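Local coordinates for Tll1590 protein (PDB 6LDQ) that belongs to the sucrose-phosphate synthase family and carries a glycosyl transferase 4-like domain of the GT-B clan, at residues Ala167-Val172 / Gln190-Pro195. Residues are numbered along the deposited sequence; the frame is centred on the assembly and turned at random.
Sequences ADCVIV and QTRLIP
Val170 and Val172 pair in parallel with Thr191 and Leu193 at one end of the mixed sheet in this GT-B-type alpha/beta domain. Strand 169-172, helix 175-185 and strand 191-193 form a beta-alpha-beta unit, and the second strand is the outermost of the sheet within the chain. Four backbone hydrogen bonds join the two segments, the first and last using Gln190 and Ile194, which flank the outer strand: Val170 N to Gln190 O (2.8 Å), Arg192 N to Val170 O, Val172 N to Arg192 O, and Ile194 N to Val172 O (3.0 Å).

The tight part is the buried side, where Ile171 and Val172 of the inner strand meet Ile194 and Thr191. On the face of Ile171, its CG2 meets Ile194 CG1 at 3.7 Å and lies equally near Ile194 CB, the two side chains crossing at a slant; Met207 of helix 200-216 packs on Ile171 and Gln206 on Ile194. On the other face, beside helix 175-185, Val172 CG1 reaches Thr191 CG2 at 4.1 Å. Val172 CG2 sits between its own backbone N and carbonyl carbon and comes within 3.4 Å of Arg192 O. Thr191 OG1 is hydrogen-bonded to Glu178 of that helix, while its methyl CG2 lies near Val170 O as well as Val172 CG1.

The outer side is looser. Leu193 is exposed, yet its CD1 comes back to Val172, near O and CG2. A water links the two segments just before the strands begin, donating to Ala167 O and accepting from Gln190 N at 3.2 Å. The end of Arg192 leads away from the inner strand, but the root of its side chain meets a buried sulfur: with Cys169 SG anti to the backbone N (chi1 178°), SG touches Arg192 CG at 3.5 Å.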
loop_
_atom_site.group_PDB
_atom_site.type_symbol
_atom_site.label_atom_id
_atom_site.label_comp_id
_atom_site.label_asym_id
_atom_site.label_seq_id
_atom_site.Cartn_x
_atom_site.Cartn_y
_atom_site.Cartn_z
ATOM N N ALA A 167 7.733 4.189 8.172
ATOM C CA ALA A 167 7.518 2.910 7.514
ATOM C C ALA A 167 8.753 2.028 7.667
ATOM O O ALA A 167 9.883 2.511 7.778
ATOM C CB ALA A 167 7.192 3.115 6.036
ATOM N N ASP A 168 8.531 0.716 7.679
ATOM C CA ASP A 168 9.671 -0.185 7.785
ATOM C C ASP A 168 10.495 -0.177 6.509
ATOM O O ASP A 168 11.728 -0.243 6.566
ATOM C CB ASP A 168 9.197 -1.593 8.135
ATOM C CG ASP A 168 8.419 -1.611 9.416
ATOM O OD1 ASP A 168 9.041 -1.440 10.488
ATOM O OD2 ASP A 168 7.182 -1.722 9.353
ATOM N N CYS A 169 9.845 -0.073 5.353
ATOM C CA CYS A 169 10.596 0.006 4.109
ATOM C C CYS A 169 9.802 0.720 3.025
ATOM O O CYS A 169 8.621 0.436 2.821
ATOM C CB CYS A 169 11.001 -1.382 3.609
ATOM S SG CYS A 169 11.884 -1.304 2.065
ATOM N N VAL A 170 10.480 1.611 2.297
ATOM C CA VAL A 170 9.869 2.336 1.190
ATOM C C VAL A 170 10.467 1.860 -0.128
ATOM O O VAL A 170 11.685 1.930 -0.322
ATOM C CB VAL A 170 10.046 3.853 1.341
ATOM C CG1 VAL A 170 9.507 4.536 0.103
ATOM C CG2 VAL A 170 9.332 4.326 2.578
ATOM N N ILE A 171 9.611 1.429 -1.043
ATOM C CA ILE A 171 10.024 0.887 -2.331
ATOM C C ILE A 171 10.021 2.003 -3.376
ATOM O O ILE A 171 9.050 2.765 -3.496
ATOM C CB ILE A 171 9.103 -0.283 -2.737
ATOM C CG1 ILE A 171 9.397 -1.491 -1.839
ATOM C CG2 ILE A 171 9.316 -0.651 -4.209
ATOM C CD1 ILE A 171 8.202 -2.086 -1.142
ATOM N N VAL A 172 11.138 2.143 -4.092
ATOM C CA VAL A 172 11.241 3.042 -5.236
ATOM C C VAL A 172 11.290 2.204 -6.502
ATOM O O VAL A 172 11.788 1.070 -6.496
ATOM C CB VAL A 172 12.486 3.944 -5.125
ATOM C CG1 VAL A 172 12.297 4.963 -4.004
ATOM C CG2 VAL A 172 13.720 3.096 -4.870
ATOM N N GLN A 190 14.480 3.702 4.960
ATOM C CA GLN A 190 15.090 2.652 4.153
ATOM C C GLN A 190 14.325 2.536 2.840
ATOM O O GLN A 190 13.119 2.276 2.845
ATOM C CB GLN A 190 15.090 1.314 4.896
ATOM C CG GLN A 190 16.373 0.486 4.689
ATOM C CD GLN A 190 16.182 -0.991 5.006
ATOM O OE1 GLN A 190 15.085 -1.424 5.366
ATOM N NE2 GLN A 190 17.255 -1.774 4.869
ATOM N N THR A 191 15.015 2.758 1.726
ATOM C CA THR A 191 14.458 2.572 0.397
ATOM C C THR A 191 15.057 1.322 -0.238
ATOM O O THR A 191 16.216 0.978 0.006
ATOM C CB THR A 191 14.710 3.794 -0.500
ATOM O OG1 THR A 191 16.062 4.254 -0.331
ATOM C CG2 THR A 191 13.738 4.949 -0.146
ATOM N N ARG A 192 14.258 0.643 -1.058
ATOM C CA ARG A 192 14.719 -0.523 -1.801
ATOM C C ARG A 192 14.238 -0.404 -3.235
ATOM O O ARG A 192 13.124 0.067 -3.476
ATOM C CB ARG A 192 14.198 -1.823 -1.180
ATOM C CG ARG A 192 14.734 -2.084 0.205
ATOM C CD ARG A 192 15.966 -2.974 0.148
ATOM N NE ARG A 192 16.851 -2.741 1.288
ATOM C CZ ARG A 192 17.939 -3.458 1.545
ATOM N NH1 ARG A 192 18.283 -4.466 0.745
ATOM N NH2 ARG A 192 18.682 -3.172 2.606
ATOM N N LEU A 193 15.071 -0.847 -4.176
ATOM C CA LEU A 193 14.774 -0.736 -5.600
ATOM C C LEU A 193 14.017 -1.972 -6.046
ATOM O O LEU A 193 14.575 -3.072 -6.057
ATOM C CB LEU A 193 16.048 -0.579 -6.426
ATOM C CG LEU A 193 15.808 -0.363 -7.917
ATOM C CD1 LEU A 193 15.046 0.963 -8.149
ATOM C CD2 LEU A 193 17.125 -0.344 -8.679
ATOM N N ILE A 194 12.760 -1.791 -6.425
ATOM C CA ILE A 194 11.993 -2.810 -7.129
ATOM C C ILE A 194 11.467 -2.185 -8.414
ATOM O O ILE A 194 10.487 -1.436 -8.399
ATOM C CB ILE A 194 10.851 -3.366 -6.264
ATOM C CG1 ILE A 194 11.348 -3.678 -4.852
ATOM C CG2 ILE A 194 10.244 -4.606 -6.918
ATOM C CD1 ILE A 194 12.363 -4.796 -4.773
ATOM N N PRO A 195 12.107 -2.456 -9.546
ATOM C CA PRO A 195 11.930 -1.601 -10.721
ATOM C C PRO A 195 10.594 -1.810 -11.410
ATOM O O PRO A 195 10.030 -2.906 -11.422
ATOM C CB PRO A 195 13.090 -2.009 -11.639
ATOM C CG PRO A 195 13.991 -2.883 -10.792
ATOM C CD PRO A 195 13.108 -3.512 -9.779
HETATM O O HOH W 1 11.540 3.929 6.095
#